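Local coordinates for DNA ligase (Alteromonas mediterranea, PDB 6GDR), which probably joins breaks in DNA by ATP-dependent ligation through adenylated intermediates, using a compact nucleotidyltransferase domain coupled to an OB-like domain, at residues Y29-K34 and E188-H193; A68-E73 and V128-F133. All coordinates share one frame; numbering follows the deposited sequence.

Contact 1 (Y29-K34 and E188-H193). With AMP (adenosine monophosphate), chain G.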
loop_
_atom_site.group_PDB
_atom_site.type_symbol
_atom_site.label_atom_id
_atom_site.label_comp_id
_atom_site.label_asym_id
_atom_site.label_seq_id
_atom_site.Cartn_x
_atom_site.Cartn_y
_atom_site.Cartn_z
ATOM N N TYR D 29 8.916 18.010 -0.583
ATOM C CA TYR D 29 8.360 16.779 -0.043
ATOM C C TYR D 29 9.440 15.958 0.648
ATOM O O TYR D 29 10.598 15.937 0.222
ATOM C CB TYR D 29 7.725 15.922 -1.144
ATOM C CG TYR D 29 6.502 16.526 -1.788
ATOM C CD1 TYR D 29 6.617 17.492 -2.778
ATOM C CD2 TYR D 29 5.228 16.117 -1.417
ATOM C CE1 TYR D 29 5.497 18.042 -3.374
ATOM C CE2 TYR D 29 4.105 16.659 -2.005
ATOM C CZ TYR D 29 4.243 17.621 -2.985
ATOM O OH TYR D 29 3.125 18.165 -3.574
ATOM N N TRP D 30 9.042 15.279 1.720
ATOM C CA TRP D 30 9.837 14.187 2.263
ATOM C C TRP D 30 9.527 12.921 1.477
ATOM O O TRP D 30 8.360 12.544 1.329
ATOM C CB TRP D 30 9.536 13.968 3.746
ATOM C CG TRP D 30 10.256 14.894 4.677
ATOM C CD1 TRP D 30 9.692 15.764 5.565
ATOM C CD2 TRP D 30 11.674 15.039 4.822
ATOM N NE1 TRP D 30 10.669 16.442 6.250
ATOM C CE2 TRP D 30 11.895 16.016 5.813
ATOM C CE3 TRP D 30 12.779 14.439 4.208
ATOM C CZ2 TRP D 30 13.174 16.407 6.204
ATOM C CZ3 TRP D 30 14.048 14.828 4.598
ATOM C CH2 TRP D 30 14.234 15.802 5.586
ATOM N N VAL D 31 10.565 12.272 0.965
ATOM C CA VAL D 31 10.415 11.047 0.190
ATOM C C VAL D 31 10.733 9.863 1.089
ATOM O O VAL D 31 11.619 9.938 1.949
ATOM C CB VAL D 31 11.323 11.053 -1.054
ATOM C CG1 VAL D 31 10.988 9.875 -1.960
ATOM C CG2 VAL D 31 11.190 12.367 -1.809
ATOM N N SER D 32 10.004 8.768 0.894
ATOM C CA SER D 32 10.252 7.541 1.634
ATOM C C SER D 32 9.741 6.372 0.808
ATOM O O SER D 32 8.832 6.525 -0.012
ATOM C CB SER D 32 9.575 7.562 3.009
ATOM O OG SER D 32 8.169 7.672 2.884
ATOM N N GLU D 33 10.338 5.207 1.034
ATOM C CA GLU D 33 9.939 3.999 0.325
ATOM C C GLU D 33 8.621 3.483 0.885
ATOM O O GLU D 33 8.460 3.363 2.103
ATOM C CB GLU D 33 11.022 2.929 0.452
ATOM C CG GLU D 33 10.661 1.590 -0.181
ATOM C CD GLU D 33 11.805 0.595 -0.130
ATOM O OE1 GLU D 33 12.975 1.031 -0.108
ATOM O OE2 GLU D 33 11.535 -0.624 -0.106
ATOM N N LYS D 34 7.680 3.181 -0.005
ATOM C CA LYS D 34 6.420 2.589 0.420
ATOM C C LYS D 34 6.649 1.141 0.833
ATOM O O LYS D 34 7.186 0.341 0.061
ATOM C CB LYS D 34 5.387 2.660 -0.704
ATOM C CG LYS D 34 3.973 2.344 -0.249
ATOM C CD LYS D 34 3.030 2.182 -1.426
ATOM C CE LYS D 34 1.604 1.935 -0.959
ATOM N NZ LYS D 34 1.495 0.743 -0.071
ATOM N N GLU D 188 8.055 -1.707 -3.097
ATOM C CA GLU D 188 6.728 -1.530 -3.677
ATOM C C GLU D 188 6.568 -0.197 -4.395
ATOM O O GLU D 188 5.824 -0.120 -5.380
ATOM C CB GLU D 188 5.656 -1.640 -2.590
ATOM C CG GLU D 188 4.240 -1.762 -3.136
ATOM C CD GLU D 188 3.178 -1.590 -2.068
ATOM O OE1 GLU D 188 3.524 -1.186 -0.938
ATOM O OE2 GLU D 188 1.994 -1.860 -2.362
ATOM N N GLY D 189 7.231 0.850 -3.925
ATOM C CA GLY D 189 7.099 2.159 -4.538
ATOM C C GLY D 189 7.615 3.238 -3.600
ATOM O O GLY D 189 8.366 2.960 -2.666
ATOM N N LEU D 190 7.189 4.469 -3.874
ATOM C CA LEU D 190 7.624 5.630 -3.116
ATOM C C LEU D 190 6.415 6.389 -2.588
ATOM O O LEU D 190 5.310 6.305 -3.129
ATOM C CB LEU D 190 8.490 6.571 -3.969
ATOM C CG LEU D 190 9.801 6.001 -4.513
ATOM C CD1 LEU D 190 10.521 7.045 -5.358
ATOM C CD2 LEU D 190 10.700 5.513 -3.385
ATOM N N MET D 191 6.650 7.135 -1.512
ATOM C CA MET D 191 5.654 8.011 -0.916
ATOM C C MET D 191 6.246 9.404 -0.780
ATOM O O MET D 191 7.419 9.558 -0.425
ATOM C CB MET D 191 5.202 7.495 0.455
ATOM C CG MET D 191 4.536 6.130 0.411
ATOM S SD MET D 191 2.959 6.131 -0.460
ATOM C CE MET D 191 1.940 7.082 0.664
ATOM N N LEU D 192 5.435 10.414 -1.078
ATOM C CA LEU D 192 5.848 11.810 -1.008
ATOM C C LEU D 192 4.928 12.530 -0.035
ATOM O O LEU D 192 3.715 12.591 -0.256
ATOM C CB LEU D 192 5.791 12.469 -2.387
ATOM C CG LEU D 192 6.460 11.698 -3.526
ATOM C CD1 LEU D 192 6.229 12.404 -4.851
ATOM C CD2 LEU D 192 7.944 11.538 -3.260
ATOM N N HIS D 193 5.505 13.070 1.035
ATOM C CA HIS D 193 4.752 13.791 2.054
ATOM C C HIS D 193 5.295 15.209 2.143
ATOM O O HIS D 193 6.478 15.406 2.441
ATOM C CB HIS D 193 4.844 13.085 3.409
ATOM C CG HIS D 193 3.686 13.367 4.314
ATOM N ND1 HIS D 193 3.303 12.508 5.321
ATOM C CD2 HIS D 193 2.823 14.411 4.363
ATOM C CE1 HIS D 193 2.256 13.009 5.951
ATOM N NE2 HIS D 193 1.945 14.163 5.389
HETATM P P AMP G . -2.702 2.475 -0.771
HETATM O O1P AMP G . -1.478 1.617 -0.548
HETATM O O2P AMP G . -3.056 2.886 -2.181
HETATM O "O5'" AMP G . -2.541 3.806 0.118
HETATM C "C5'" AMP G . -1.290 4.085 0.739
HETATM C "C4'" AMP G . -1.109 3.200 1.971
HETATM O "O4'" AMP G . 0.246 2.747 2.050
HETATM C "C3'" AMP G . -1.434 3.886 3.287
HETATM O "O3'" AMP G . -2.622 3.318 3.849
HETATM C "C2'" AMP G . -0.233 3.646 4.181
HETATM O "O2'" AMP G . -0.618 3.062 5.427
HETATM C "C1'" AMP G . 0.669 2.686 3.415
HETATM N N9 AMP G . 2.131 2.957 3.484
HETATM C C8 AMP G . 3.052 1.976 3.401
HETATM N N7 AMP G . 4.310 2.475 3.487
HETATM C C5 AMP G . 4.205 3.805 3.632
HETATM C C6 AMP G . 5.155 4.930 3.779
HETATM N N6 AMP G . 6.486 4.705 3.785
HETATM N N1 AMP G . 4.651 6.175 3.903
HETATM C C2 AMP G . 3.325 6.405 3.896
HETATM N N3 AMP G . 2.410 5.426 3.764
HETATM C C4 AMP G . 2.771 4.126 3.634
HETATM O O HOH W 1 8.993 -1.420 -0.308
#
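Lys-34, Met-191 and Glu-188 meet beside the bound AMP, where segments 29-34 and 188-193 pair as antiparallel strands. Sequence and position match the nucleotidyltransferase signature of ATP-dependent ligases: Lys-34 opens the K-L-D-G element whose lysine, as in relatives, probably carries the adenylate, and Glu-188 belongs to the later E-G element. Lys-34 runs out extended, CG anti to the backbone N (chi1 -167°), and bends only at its last torsion, which turns NZ to Glu-188 and the AMP. NZ forms a salt bridge with Glu-188 OE1 at 2.9 Å, meeting that oxygen from above the carboxylate plane, and donates to AMP O4' at 3.2 Å, with a weak bond to O1P as well. The lysine chain crosses the carboxylate at a slant, its CD 3.4 Å from Glu-188 OE1. An alanine in place of Lys-34 would probably leave Glu-188 OE1 and the ribose O4' without this shared donor and open a gap beside Met-191. Met-191 curls beneath the adenine: its chain bends at both chi2 and chi3, placing CG 3.5 Å from AMP N1 on one face of the base and CE close to N3 and C2. Its SD passes Lys-34 CG at 3.9 Å, and the two side chains floor the pocket together. Ser-32 pairs with Met-191 through two backbone bonds, and its OG lies near the adenine N6, to which Glu-33 O comes closer. On the face of Val-31 and Leu-192, CD2 of Leu-192 lies 3.7 Å from Val-31 CG2; helix 172-184 packs on Leu-192, and on Leu-190 as well. At the Glu-33 end, OE1 is in a salt bridge with Arg-78, while a water donates to Glu-33 OE2 and to Lys-34 O, the latter at 2.6 Å, and accepts from Glu-188 N.

Contact 2 (A68-E73 and V128-F133). Unlike the reference sequence in segment 128-133: Val-128 (reference Ile). With AMP (adenosine monophosphate), chain G.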
loop_
_atom_site.group_PDB
_atom_site.type_symbol
_atom_site.label_atom_id
_atom_site.label_comp_id
_atom_site.label_asym_id
_atom_site.label_seq_id
_atom_site.Cartn_x
_atom_site.Cartn_y
_atom_site.Cartn_z
ATOM N N ALA D 68 0.953 7.887 22.835
ATOM C CA ALA D 68 0.393 8.827 21.876
ATOM C C ALA D 68 -0.213 8.049 20.717
ATOM O O ALA D 68 -0.084 6.825 20.625
ATOM C CB ALA D 68 1.457 9.810 21.369
ATOM N N THR D 69 -0.884 8.777 19.828
ATOM C CA THR D 69 -1.501 8.184 18.650
ATOM C C THR D 69 -0.533 8.266 17.477
ATOM O O THR D 69 -0.049 9.351 17.139
ATOM C CB THR D 69 -2.815 8.889 18.309
ATOM O OG1 THR D 69 -3.680 8.864 19.450
ATOM C CG2 THR D 69 -3.511 8.197 17.143
ATOM N N ILE D 70 -0.252 7.118 16.861
ATOM C CA ILE D 70 0.739 7.020 15.796
ATOM C C ILE D 70 0.213 6.084 14.716
ATOM O O ILE D 70 -0.357 5.030 15.017
ATOM C CB ILE D 70 2.100 6.519 16.331
ATOM C CG1 ILE D 70 2.623 7.450 17.432
ATOM C CG2 ILE D 70 3.115 6.417 15.194
ATOM C CD1 ILE D 70 3.846 6.925 18.163
ATOM N N ASP D 71 0.409 6.472 13.459
ATOM C CA ASP D 71 0.095 5.629 12.312
ATOM C C ASP D 71 1.383 5.012 11.784
ATOM O O ASP D 71 2.394 5.706 11.638
ATOM C CB ASP D 71 -0.595 6.433 11.208
ATOM C CG ASP D 71 -2.041 6.752 11.535
ATOM O OD1 ASP D 71 -2.673 5.963 12.268
ATOM O OD2 ASP D 71 -2.545 7.789 11.054
ATOM N N GLY D 72 1.341 3.711 11.496
ATOM C CA GLY D 72 2.529 3.009 11.052
ATOM C C GLY D 72 2.185 1.835 10.164
ATOM O O GLY D 72 1.017 1.493 9.962
ATOM N N GLU D 73 3.236 1.220 9.627
ATOM C CA GLU D 73 3.120 0.086 8.718
ATOM C C GLU D 73 3.818 -1.111 9.349
ATOM O O GLU D 73 5.049 -1.133 9.452
ATOM C CB GLU D 73 3.734 0.415 7.360
ATOM C CG GLU D 73 3.337 -0.547 6.254
ATOM C CD GLU D 73 1.930 -0.302 5.753
ATOM O OE1 GLU D 73 1.354 0.755 6.086
ATOM O OE2 GLU D 73 1.398 -1.166 5.028
ATOM N N VAL D 128 8.837 -8.770 13.087
ATOM C CA VAL D 128 7.908 -7.736 12.653
ATOM C C VAL D 128 8.289 -6.432 13.337
ATOM O O VAL D 128 8.759 -6.417 14.481
ATOM C CB VAL D 128 6.447 -8.120 12.967
ATOM C CG1 VAL D 128 5.495 -6.985 12.608
ATOM C CG2 VAL D 128 6.064 -9.387 12.218
ATOM N N ARG D 129 8.082 -5.323 12.629
ATOM C CA ARG D 129 8.378 -4.000 13.157
ATOM C C ARG D 129 7.240 -3.050 12.813
ATOM O O ARG D 129 6.491 -3.259 11.856
ATOM C CB ARG D 129 9.705 -3.455 12.607
ATOM C CG ARG D 129 10.930 -4.228 13.069
ATOM C CD ARG D 129 12.204 -3.443 12.811
ATOM N NE ARG D 129 12.461 -3.265 11.385
ATOM C CZ ARG D 129 13.362 -2.424 10.884
ATOM N NH1 ARG D 129 13.525 -2.333 9.571
ATOM N NH2 ARG D 129 14.095 -1.669 11.692
ATOM N N PHE D 130 7.122 -1.995 13.616
ATOM C CA PHE D 130 6.099 -0.968 13.434
ATOM C C PHE D 130 6.784 0.251 12.825
ATOM O O PHE D 130 7.343 1.092 13.529
ATOM C CB PHE D 130 5.420 -0.644 14.759
ATOM C CG PHE D 130 4.392 0.449 14.667
ATOM C CD1 PHE D 130 3.116 0.179 14.204
ATOM C CD2 PHE D 130 4.699 1.743 15.055
ATOM C CE1 PHE D 130 2.167 1.182 14.122
ATOM C CE2 PHE D 130 3.756 2.748 14.975
ATOM C CZ PHE D 130 2.488 2.467 14.509
ATOM N N MET D 131 6.738 0.339 11.497
ATOM C CA MET D 131 7.404 1.411 10.759
ATOM C C MET D 131 6.490 2.630 10.751
ATOM O O MET D 131 5.700 2.840 9.830
ATOM C CB MET D 131 7.741 0.954 9.346
ATOM C CG MET D 131 8.418 -0.411 9.275
ATOM S SD MET D 131 9.957 -0.501 10.211
ATOM C CE MET D 131 10.959 0.713 9.357
ATOM N N ALA D 132 6.599 3.447 11.796
ATOM C CA ALA D 132 5.761 4.634 11.911
ATOM C C ALA D 132 6.108 5.643 10.823
ATOM O O ALA D 132 7.279 5.834 10.482
ATOM C CB ALA D 132 5.931 5.270 13.289
ATOM N N PHE D 133 5.078 6.295 10.276
ATOM C CA PHE D 133 5.268 7.277 9.217
ATOM C C PHE D 133 4.520 8.586 9.424
ATOM O O PHE D 133 4.740 9.520 8.646
ATOM C CB PHE D 133 4.857 6.690 7.855
ATOM C CG PHE D 133 3.483 6.083 7.836
ATOM C CD1 PHE D 133 2.357 6.879 7.712
ATOM C CD2 PHE D 133 3.318 4.710 7.922
ATOM C CE1 PHE D 133 1.092 6.320 7.687
ATOM C CE2 PHE D 133 2.056 4.145 7.896
ATOM C CZ PHE D 133 0.942 4.952 7.779
HETATM P P AMP G . -2.702 2.475 -0.771
HETATM O O1P AMP G . -1.478 1.617 -0.548
HETATM O O2P AMP G . -3.056 2.886 -2.181
HETATM O "O5'" AMP G . -2.541 3.806 0.118
HETATM C "C5'" AMP G . -1.290 4.085 0.739
HETATM C "C4'" AMP G . -1.109 3.200 1.971
HETATM O "O4'" AMP G . 0.246 2.747 2.050
HETATM C "C3'" AMP G . -1.434 3.886 3.287
HETATM O "O3'" AMP G . -2.622 3.318 3.849
HETATM C "C2'" AMP G . -0.233 3.646 4.181
HETATM O "O2'" AMP G . -0.618 3.062 5.427
HETATM C "C1'" AMP G . 0.669 2.686 3.415
HETATM N N9 AMP G . 2.131 2.957 3.484
HETATM C C8 AMP G . 3.052 1.976 3.401
HETATM N N7 AMP G . 4.310 2.475 3.487
HETATM C C5 AMP G . 4.205 3.805 3.632
HETATM C C6 AMP G . 5.155 4.930 3.779
HETATM N N6 AMP G . 6.486 4.705 3.785
HETATM N N1 AMP G . 4.651 6.175 3.903
HETATM C C2 AMP G . 3.325 6.405 3.896
HETATM N N3 AMP G . 2.410 5.426 3.764
HETATM C C4 AMP G . 2.771 4.126 3.634
#
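Ile-70 reaches across with CG2, which meets the edge of the Phe-130 ring in its plane at CE2 (3.7 Å) and also touches Ala-132 CB. Phe-161 of strand 161-163, which neighbours 129-134, packs against both Ile-70 and Phe-130. At Asp-71 the carbonyl does double duty: O accepts an almost straight bond from Phe-133 N (3.1 Å, 169° at the hydrogen), and it also lies over the centre of the Phe-133 ring, 3.8 Å above the plane. Phe-133 can fold over that oxygen because its CG sits between the backbone N and the carbonyl carbon (chi1 52°). The Asp-71 carboxylate turns away to a salt bridge with Arg-41. Gly-72 faces Ala-132 as a non-hydrogen-bonded pair with CA atoms just 3.7 Å apart. The absence of a CB at Gly-72 lets Phe-130 CZ lie close to its CA, and the Phe-133 ring presses in as well, CE2 lying 3.2 Å from Gly-72 C. Asp-71, Gly-72 and Glu-73 form the D-G-E element of the nucleotidyltransferase fold, on a strand flanked by 38-42 and 129-134 in a mixed sheet. Glu-73 exchanges two backbone bonds with Met-131, each donor standing well above the plane of the carbonyl it meets; Met-131 centres an inverse gamma turn. The side chain of Glu-73 bends at chi2 (76°), bringing CD within 3.5 Å of AMP C8 and letting OE1 accept from the ribose O2' at 3.1 Å. Phe-133 CZ touches the same hydroxyl, and the ring face remote from Asp-71 O lies against the adenine around N3 and C2.

From the N terminus, the chain passes through 29-34, then 68-73; the earlier closure of the two comes when 128-133 returns to 68-73, so contact 2 closes a loop of 54 residues. Only at 188-193 does the chain come back to 29-34, so contact 1 closes a longer loop of 153 residues that holds contact 2 entirely, without crossing. The contacts belong to two different mixed sheets of the ligase domain and do not touch, their centres about 15 Å apart. In one sheet 207-210 lies beside 189-194, in the other 38-42 lies beside 70-75. AMP sits between the two sheets and touches both contacts.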